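Local coordinates for protein 4-hydroxybutyrate CoA-transferase (Porphyromonas gingivalis, PDB 3D3U) that probably transfers coenzyme A between carboxylic acids, as an acetate or 4-hydroxybutyrate CoA-transferase of the acetyl-CoA hydrolase/transferase family, at residues P24-V29 and E52-F57; A43-R48 and A69-S74. All blocks are in the same frame, centred on the assembly; numbering follows the deposited sequence.

Interaction 1 of 2, residues P24-V29 and E52-F57; sequences PGTKVV and ENITVF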
ATOM      1  N   PRO A  24      19.295 -21.331  14.453  1.00 24.19           N
ATOM      2  CA  PRO A  24      20.089 -21.425  13.220  1.00 23.91           C
ATOM      3  C   PRO A  24      19.275 -21.916  11.987  1.00 24.25           C
ATOM      4  O   PRO A  24      18.379 -22.747  12.067  1.00 22.93           O
ATOM      5  CB  PRO A  24      21.171 -22.433  13.589  1.00 22.57           C
ATOM      6  CG  PRO A  24      21.284 -22.435  15.013  1.00 22.41           C
ATOM      7  CD  PRO A  24      20.088 -21.768  15.623  1.00 24.33           C
ATOM      8  N   GLY A  25      19.596 -21.358  10.834  1.00 24.91           N
ATOM      9  CA  GLY A  25      18.813 -21.633   9.663  1.00 22.99           C
ATOM     10  C   GLY A  25      17.341 -21.222   9.658  1.00 21.94           C
ATOM     11  O   GLY A  25      16.683 -21.585   8.732  1.00 22.50           O
ATOM     12  N   THR A  26      16.775 -20.502  10.628  1.00 20.84           N
ATOM     13  CA  THR A  26      15.320 -20.136  10.514  1.00 20.59           C
ATOM     14  C   THR A  26      15.083 -19.052   9.466  1.00 19.89           C
ATOM     15  O   THR A  26      15.961 -18.261   9.253  1.00 21.69           O
ATOM     16  CB  THR A  26      14.732 -19.694  11.862  1.00 19.97           C
ATOM     17  OG1 THR A  26      15.795 -19.126  12.589  1.00 22.62           O
ATOM     18  CG2 THR A  26      14.390 -20.925  12.786  1.00 23.49           C
ATOM     19  N   LYS A  27      13.928 -19.030   8.801  1.00 18.30           N
ATOM     20  CA  LYS A  27      13.482 -17.892   8.029  1.00 16.74           C
ATOM     21  C   LYS A  27      12.397 -17.101   8.733  1.00 16.46           C
ATOM     22  O   LYS A  27      11.495 -17.685   9.307  1.00 16.95           O
ATOM     23  CB  LYS A  27      12.830 -18.423   6.800  1.00 17.33           C
ATOM     24  CG  LYS A  27      13.709 -19.396   6.138  1.00 17.67           C
ATOM     25  CD  LYS A  27      12.924 -20.523   5.514  1.00 18.17           C
ATOM     26  CE  LYS A  27      13.502 -20.862   4.120  1.00 20.52           C
ATOM     27  NZ  LYS A  27      14.987 -21.056   4.103  1.00 22.18           N
ATOM     28  N   VAL A  28      12.404 -15.776   8.630  1.00 15.30           N
ATOM     29  CA  VAL A  28      11.516 -14.984   9.429  1.00 13.17           C
ATOM     30  C   VAL A  28      10.913 -14.025   8.508  1.00 13.67           C
ATOM     31  O   VAL A  28      11.541 -13.740   7.488  1.00 14.25           O
ATOM     32  CB  VAL A  28      12.317 -14.284  10.578  1.00 13.52           C
ATOM     33  CG1 VAL A  28      13.678 -14.903  10.720  1.00  9.64           C
ATOM     34  CG2 VAL A  28      12.425 -12.837  10.454  1.00 12.80           C
ATOM     35  N   VAL A  29       9.732 -13.495   8.833  1.00 13.68           N
ATOM     36  CA  VAL A  29       9.072 -12.465   8.002  1.00 13.42           C
ATOM     37  C   VAL A  29       8.737 -11.300   8.924  1.00 14.82           C
ATOM     38  O   VAL A  29       8.230 -11.512  10.028  1.00 14.92           O
ATOM     39  CB  VAL A  29       7.709 -13.052   7.307  1.00 14.04           C
ATOM     40  CG1 VAL A  29       6.818 -11.949   6.751  1.00 13.89           C
ATOM     41  CG2 VAL A  29       7.961 -14.081   6.170  1.00  9.61           C
ATOM     42  N   GLU A  52      22.761 -17.592  13.495  1.00 26.21           N
ATOM     43  CA  GLU A  52      23.407 -18.315  12.411  1.00 28.11           C
ATOM     44  C   GLU A  52      22.711 -18.091  11.077  1.00 27.85           C
ATOM     45  O   GLU A  52      22.941 -17.055  10.521  1.00 29.19           O
ATOM     46  CB  GLU A  52      23.504 -19.782  12.710  1.00 29.97           C
ATOM     47  CG  GLU A  52      24.610 -20.147  13.662  1.00 34.15           C
ATOM     48  CD  GLU A  52      25.877 -20.389  12.894  1.00 40.84           C
ATOM     49  OE1 GLU A  52      25.951 -21.466  12.228  1.00 41.08           O
ATOM     50  OE2 GLU A  52      26.786 -19.491  12.945  1.00 45.33           O
ATOM     51  N   ASN A  53      21.896 -18.973  10.514  1.00 26.32           N
ATOM     52  CA  ASN A  53      21.582 -18.685   9.085  1.00 26.13           C
ATOM     53  C   ASN A  53      20.215 -18.084   8.903  1.00 24.38           C
ATOM     54  O   ASN A  53      19.309 -18.736   8.368  1.00 24.90           O
ATOM     55  CB  ASN A  53      21.725 -19.881   8.131  1.00 27.32           C
ATOM     56  CG  ASN A  53      23.124 -20.417   8.100  1.00 33.09           C
ATOM     57  OD1 ASN A  53      24.044 -19.635   7.888  1.00 44.00           O
ATOM     58  ND2 ASN A  53      23.319 -21.748   8.371  1.00 35.87           N
ATOM     59  N   ILE A  54      20.035 -16.855   9.342  1.00 20.73           N
ATOM     60  CA  ILE A  54      18.707 -16.416   9.425  1.00 18.62           C
ATOM     61  C   ILE A  54      18.368 -15.667   8.144  1.00 18.10           C
ATOM     62  O   ILE A  54      19.103 -14.781   7.742  1.00 18.14           O
ATOM     63  CB  ILE A  54      18.559 -15.557  10.656  1.00 18.97           C
ATOM     64  CG1 ILE A  54      19.412 -16.120  11.797  1.00 18.42           C
ATOM     65  CG2 ILE A  54      17.121 -15.379  10.968  1.00 13.40           C
ATOM     66  CD1 ILE A  54      18.775 -17.278  12.426  1.00 24.43           C
ATOM     67  N   THR A  55      17.264 -16.014   7.507  1.00 16.66           N
ATOM     68  CA  THR A  55      16.808 -15.289   6.345  1.00 17.48           C
ATOM     69  C   THR A  55      15.682 -14.396   6.749  1.00 17.26           C
ATOM     70  O   THR A  55      14.745 -14.886   7.384  1.00 17.34           O
ATOM     71  CB  THR A  55      16.190 -16.269   5.360  1.00 18.10           C
ATOM     72  OG1 THR A  55      17.182 -17.178   4.984  1.00 19.09           O
ATOM     73  CG2 THR A  55      15.913 -15.616   4.053  1.00 18.79           C
ATOM     74  N   VAL A  56      15.695 -13.115   6.361  1.00 16.58           N
ATOM     75  CA  VAL A  56      14.447 -12.362   6.588  1.00 17.07           C
ATOM     76  C   VAL A  56      13.736 -11.902   5.346  1.00 16.61           C
ATOM     77  O   VAL A  56      14.366 -11.510   4.368  1.00 14.95           O
ATOM     78  CB  VAL A  56      14.483 -11.329   7.774  1.00 16.13           C
ATOM     79  CG1 VAL A  56      15.774 -10.687   7.806  1.00 18.18           C
ATOM     80  CG2 VAL A  56      13.399 -10.282   7.616  1.00 15.60           C
ATOM     81  N   PHE A  57      12.419 -12.047   5.353  1.00 17.83           N
ATOM     82  CA  PHE A  57      11.658 -11.473   4.263  1.00 20.29           C
ATOM     83  C   PHE A  57      10.822 -10.292   4.724  1.00 20.07           C
ATOM     84  O   PHE A  57      10.233 -10.284   5.835  1.00 21.59           O
ATOM     85  CB  PHE A  57      10.820 -12.497   3.429  1.00 20.84           C
ATOM     86  CG  PHE A  57       9.862 -11.812   2.489  1.00 22.77           C
ATOM     87  CD1 PHE A  57       8.546 -11.532   2.891  1.00 24.36           C
ATOM     88  CD2 PHE A  57      10.326 -11.302   1.259  1.00 27.03           C
ATOM     89  CE1 PHE A  57       7.640 -10.801   2.040  1.00 26.23           C
ATOM     90  CE2 PHE A  57       9.453 -10.560   0.415  1.00 28.83           C
ATOM     91  CZ  PHE A  57       8.078 -10.304   0.822  1.00 23.10           C
TER
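V29 meets the ring of F57 at its edge: CG2 lies near the ring plane, 4.2 Å from F57 CD1, while F110 and V106 of helix 106-110 also touch the phenyl group. The two side chains run alongside each other off the same face of the sheet; V29 CG2 stands anti to its own carbonyl carbon, and F57 CG anti to its backbone N (chi1 169°). T55 offers both its N-H and its carbonyl to segment 24-29: T55 N donates to T26 O at 3.1 Å, and T55 O accepts from V28 N at 2.8 Å, almost in line with its C=O. F57 N then binds V28 O at 2.9 Å. On the sheet face opposite F57, V28 CG1 packs on I54 CG2 at 3.5 Å and V28 CG2 on V56 CB at 3.7 Å. Before the strands begin, P24 CB rests on E52 CB at 3.6 Å. The pairing closes the beta-alpha-beta unit in which helix 38-46 links strands 27-30 and 54-57, part of a parallel, Rossmann-like sheet. V28 and T55 each turn both N-H and C=O to the other strand, while K27, V29 and I54 bond the flanking strands or the residues leading into them. V28, I54 and V56 thus pack hydrocarbon on one face without competing for the bonded main-chain atoms; the face of V29 and F57 also carries K27 and T55 toward its more exposed end.

Interaction 2 of 2, residues A43-R48 and A69-S74; sequences AMYRQR and APEMRS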
ATOM      1  N   ALA A  43      17.115  -5.709  18.470  1.00 18.30           N
ATOM      2  CA  ALA A  43      17.648  -6.882  19.234  1.00 17.00           C
ATOM      3  C   ALA A  43      18.434  -7.909  18.429  1.00 15.00           C
ATOM      4  O   ALA A  43      19.284  -8.557  18.956  1.00 11.84           O
ATOM      5  CB  ALA A  43      16.577  -7.579  20.149  1.00 17.47           C
ATOM      6  N   MET A  44      18.120  -8.049  17.153  1.00 14.50           N
ATOM      7  CA  MET A  44      18.901  -8.943  16.306  1.00 15.39           C
ATOM      8  C   MET A  44      20.292  -8.374  16.093  1.00 12.22           C
ATOM      9  O   MET A  44      21.257  -9.108  16.048  1.00 10.78           O
ATOM     10  CB  MET A  44      18.190  -9.144  14.942  1.00 16.06           C
ATOM     11  CG  MET A  44      16.935 -10.095  14.976  1.00 18.15           C
ATOM     12  SD  MET A  44      16.161 -10.090  13.356  1.00 20.97           S
ATOM     13  CE  MET A  44      17.003 -11.323  12.456  1.00 18.66           C
ATOM     14  N   TYR A  45      20.392  -7.060  15.938  1.00 10.67           N
ATOM     15  CA  TYR A  45      21.710  -6.427  15.971  1.00 10.06           C
ATOM     16  C   TYR A  45      22.545  -6.774  17.235  1.00  9.87           C
ATOM     17  O   TYR A  45      23.623  -7.391  17.147  1.00  8.45           O
ATOM     18  CB  TYR A  45      21.626  -4.917  15.897  1.00  9.54           C
ATOM     19  CG  TYR A  45      22.953  -4.323  15.662  1.00 10.38           C
ATOM     20  CD1 TYR A  45      23.457  -4.214  14.358  1.00 12.83           C
ATOM     21  CD2 TYR A  45      23.757  -3.905  16.712  1.00 13.04           C
ATOM     22  CE1 TYR A  45      24.703  -3.657  14.085  1.00  9.77           C
ATOM     23  CE2 TYR A  45      25.023  -3.382  16.459  1.00 12.73           C
ATOM     24  CZ  TYR A  45      25.507  -3.257  15.126  1.00 10.42           C
ATOM     25  OH  TYR A  45      26.778  -2.724  14.828  1.00  9.11           O
ATOM     26  N   ARG A  46      22.069  -6.362  18.403  1.00  9.05           N
ATOM     27  CA  ARG A  46      22.796  -6.723  19.608  1.00  9.66           C
ATOM     28  C   ARG A  46      23.131  -8.203  19.715  1.00 10.23           C
ATOM     29  O   ARG A  46      24.200  -8.514  20.177  1.00 12.26           O
ATOM     30  CB  ARG A  46      21.995  -6.356  20.819  1.00  9.96           C
ATOM     31  CG  ARG A  46      21.643  -4.935  20.892  1.00 13.07           C
ATOM     32  CD  ARG A  46      21.171  -4.586  22.247  1.00 15.66           C
ATOM     33  NE  ARG A  46      19.883  -5.158  22.358  1.00 13.78           N
ATOM     34  CZ  ARG A  46      18.791  -4.530  21.984  1.00 16.09           C
ATOM     35  NH1 ARG A  46      18.869  -3.253  21.490  1.00 13.23           N
ATOM     36  NH2 ARG A  46      17.612  -5.216  22.095  1.00 17.30           N
ATOM     37  N   GLN A  47      22.228  -9.114  19.337  1.00 10.28           N
ATOM     38  CA  GLN A  47      22.437 -10.531  19.526  1.00 10.77           C
ATOM     39  C   GLN A  47      23.100 -11.162  18.339  1.00 12.81           C
ATOM     40  O   GLN A  47      23.083 -12.377  18.270  1.00 13.62           O
ATOM     41  CB  GLN A  47      21.139 -11.288  19.854  1.00  9.13           C
ATOM     42  CG  GLN A  47      20.442 -10.805  21.161  1.00  8.69           C
ATOM     43  CD  GLN A  47      21.295 -10.953  22.428  1.00 12.55           C
ATOM     44  OE1 GLN A  47      21.802 -12.062  22.688  1.00 12.81           O
ATOM     45  NE2 GLN A  47      21.501  -9.835  23.204  1.00 10.02           N
ATOM     46  N   ARG A  48      23.691 -10.386  17.409  1.00 14.75           N
ATOM     47  CA  ARG A  48      24.235 -10.971  16.132  1.00 16.22           C
ATOM     48  C   ARG A  48      25.208 -12.151  16.211  1.00 18.74           C
ATOM     49  O   ARG A  48      25.263 -13.038  15.338  1.00 19.44           O
ATOM     50  CB  ARG A  48      24.867  -9.932  15.281  1.00 15.11           C
ATOM     51  CG  ARG A  48      26.039  -9.330  15.833  1.00 12.28           C
ATOM     52  CD  ARG A  48      26.250  -7.981  15.130  1.00 14.04           C
ATOM     53  NE  ARG A  48      27.561  -7.327  15.313  1.00 12.26           N
ATOM     54  CZ  ARG A  48      27.765  -6.242  16.035  1.00  7.88           C
ATOM     55  NH1 ARG A  48      28.960  -5.678  16.097  1.00 10.20           N
ATOM     56  NH2 ARG A  48      26.760  -5.694  16.662  1.00  8.03           N
ATOM     57  N   ALA A  69      22.939  -3.952   7.919  1.00 29.05           N
ATOM     58  CA  ALA A  69      24.165  -3.470   8.478  1.00 25.67           C
ATOM     59  C   ALA A  69      25.057  -4.548   7.964  1.00 22.99           C
ATOM     60  O   ALA A  69      24.688  -5.699   8.047  1.00 22.81           O
ATOM     61  CB  ALA A  69      24.109  -3.509   9.954  1.00 26.27           C
ATOM     62  N   PRO A  70      26.152  -4.184   7.310  1.00 20.49           N
ATOM     63  CA  PRO A  70      27.135  -5.142   6.828  1.00 18.83           C
ATOM     64  C   PRO A  70      27.551  -6.204   7.834  1.00 17.75           C
ATOM     65  O   PRO A  70      27.829  -7.336   7.422  1.00 18.08           O
ATOM     66  CB  PRO A  70      28.351  -4.265   6.450  1.00 18.88           C
ATOM     67  CG  PRO A  70      27.881  -2.947   6.254  1.00 17.25           C
ATOM     68  CD  PRO A  70      26.486  -2.818   6.890  1.00 20.05           C
ATOM     69  N   GLU A  71      27.595  -5.880   9.133  1.00 16.84           N
ATOM     70  CA  GLU A  71      28.060  -6.845  10.184  1.00 14.77           C
ATOM     71  C   GLU A  71      27.061  -7.966  10.422  1.00 15.46           C
ATOM     72  O   GLU A  71      27.375  -9.006  10.995  1.00 16.72           O
ATOM     73  CB  GLU A  71      28.545  -6.137  11.437  1.00 12.78           C
ATOM     74  CG  GLU A  71      27.749  -4.956  11.914  1.00 14.57           C
ATOM     75  CD  GLU A  71      27.932  -3.607  11.181  1.00 20.09           C
ATOM     76  OE1 GLU A  71      28.627  -2.773  11.672  1.00 26.94           O
ATOM     77  OE2 GLU A  71      27.320  -3.255  10.170  1.00 21.86           O
ATOM     78  N   MET A  72      25.841  -7.789   9.924  1.00 15.91           N
ATOM     79  CA  MET A  72      24.882  -8.893   9.845  1.00 16.11           C
ATOM     80  C   MET A  72      25.299  -9.994   8.901  1.00 16.82           C
ATOM     81  O   MET A  72      24.746 -11.093   8.975  1.00 16.32           O
ATOM     82  CB  MET A  72      23.562  -8.398   9.378  1.00 15.79           C
ATOM     83  CG  MET A  72      23.025  -7.347  10.311  1.00 16.25           C
ATOM     84  SD  MET A  72      23.311  -7.777  12.006  1.00 17.49           S
ATOM     85  CE  MET A  72      22.052  -8.946  12.528  1.00  5.62           C
ATOM     86  N   ARG A  73      26.255  -9.693   8.015  1.00 17.47           N
ATOM     87  CA  ARG A  73      26.762 -10.695   7.072  1.00 18.49           C
ATOM     88  C   ARG A  73      27.104 -12.008   7.774  1.00 18.37           C
ATOM     89  O   ARG A  73      27.917 -12.055   8.683  1.00 19.34           O
ATOM     90  CB  ARG A  73      27.942 -10.193   6.215  1.00 18.25           C
ATOM     91  CG  ARG A  73      28.598 -11.295   5.435  1.00 19.07           C
ATOM     92  CD  ARG A  73      29.602 -10.805   4.439  1.00 22.48           C
ATOM     93  NE  ARG A  73      29.038 -10.744   3.087  1.00 23.61           N
ATOM     94  CZ  ARG A  73      28.565  -9.641   2.546  1.00 23.62           C
ATOM     95  NH1 ARG A  73      28.575  -8.526   3.269  1.00 25.50           N
ATOM     96  NH2 ARG A  73      28.062  -9.641   1.311  1.00 21.07           N
ATOM     97  N   SER A  74      26.464 -13.063   7.288  1.00 17.82           N
ATOM     98  CA  SER A  74      26.532 -14.422   7.802  1.00 16.37           C
ATOM     99  C   SER A  74      25.645 -14.562   8.990  1.00 18.12           C
ATOM    100  O   SER A  74      25.490 -15.682   9.465  1.00 20.81           O
ATOM    101  CB  SER A  74      27.894 -14.866   8.209  1.00 14.43           C
ATOM    102  OG  SER A  74      28.041 -14.753   9.569  1.00 10.73           O
TER
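Y45 and M72 make a Met-aromatic contact of oblique geometry, the sulfur SD lying 5.3 Å from the ring centroid and 55° off the ring normal. M72 is bent at both chi2 and chi3, and its terminal CE reaches the helix backbone, 3.6 Å from M44 O. The same methyl also touches R48 CB at 4.1 Å. A69 approaches the tyrosine differently: its CB sits at the ring edge, near the plane, 4.2 Å from Y45 CE1. The contact sets the C-terminal end of helix 38-46, the crossover helix of a beta-alpha-beta unit, against a short 3-10 turn at 70-72 in the loop that leads from strand 54-57 to strand 76-79. E71 crosses the tyrosine obliquely, its carboxylate plane turned 53° from the ring, and its CG comes within 3.8 Å of Y45 OH. That CG also lies over one face of the R48 guanidinium, displaced toward the rim; the carboxylate plane is turned 86° from the guanidinium. The charges themselves stay apart, R48 NH1 and E71 OE1 being separated by 5.3 Å, so this is no salt bridge, and any attraction between the opposite charges is probably weak and long-range. On another side of the helix, M44 and A43 pack against V18 of helix 14-21.

How the interactions relate
Interactions 1 and 2 show how one crossover makes contacts at two levels, with centres about 12 Å apart. Helix 38-46 follows strand 27-30 and precedes strand 54-57, and the segments alternate along the chain: 24-29, 43-48, 52-57, 69-74. Interaction 1 joins the two strands by main-chain bonds; interaction 2 brings the end of the helix between them against the loop beyond the second strand, through side chains of the loop that reach the helix's side chains and main chain. Apart from following one another along the chain, the two contacts do not meet. Strand 76-79, entered from that loop, lies next to strand 54-57, and V76 touches I54 and V56. Both contacts are peripheral, their centres about 25 and 28 Å from the chain centre.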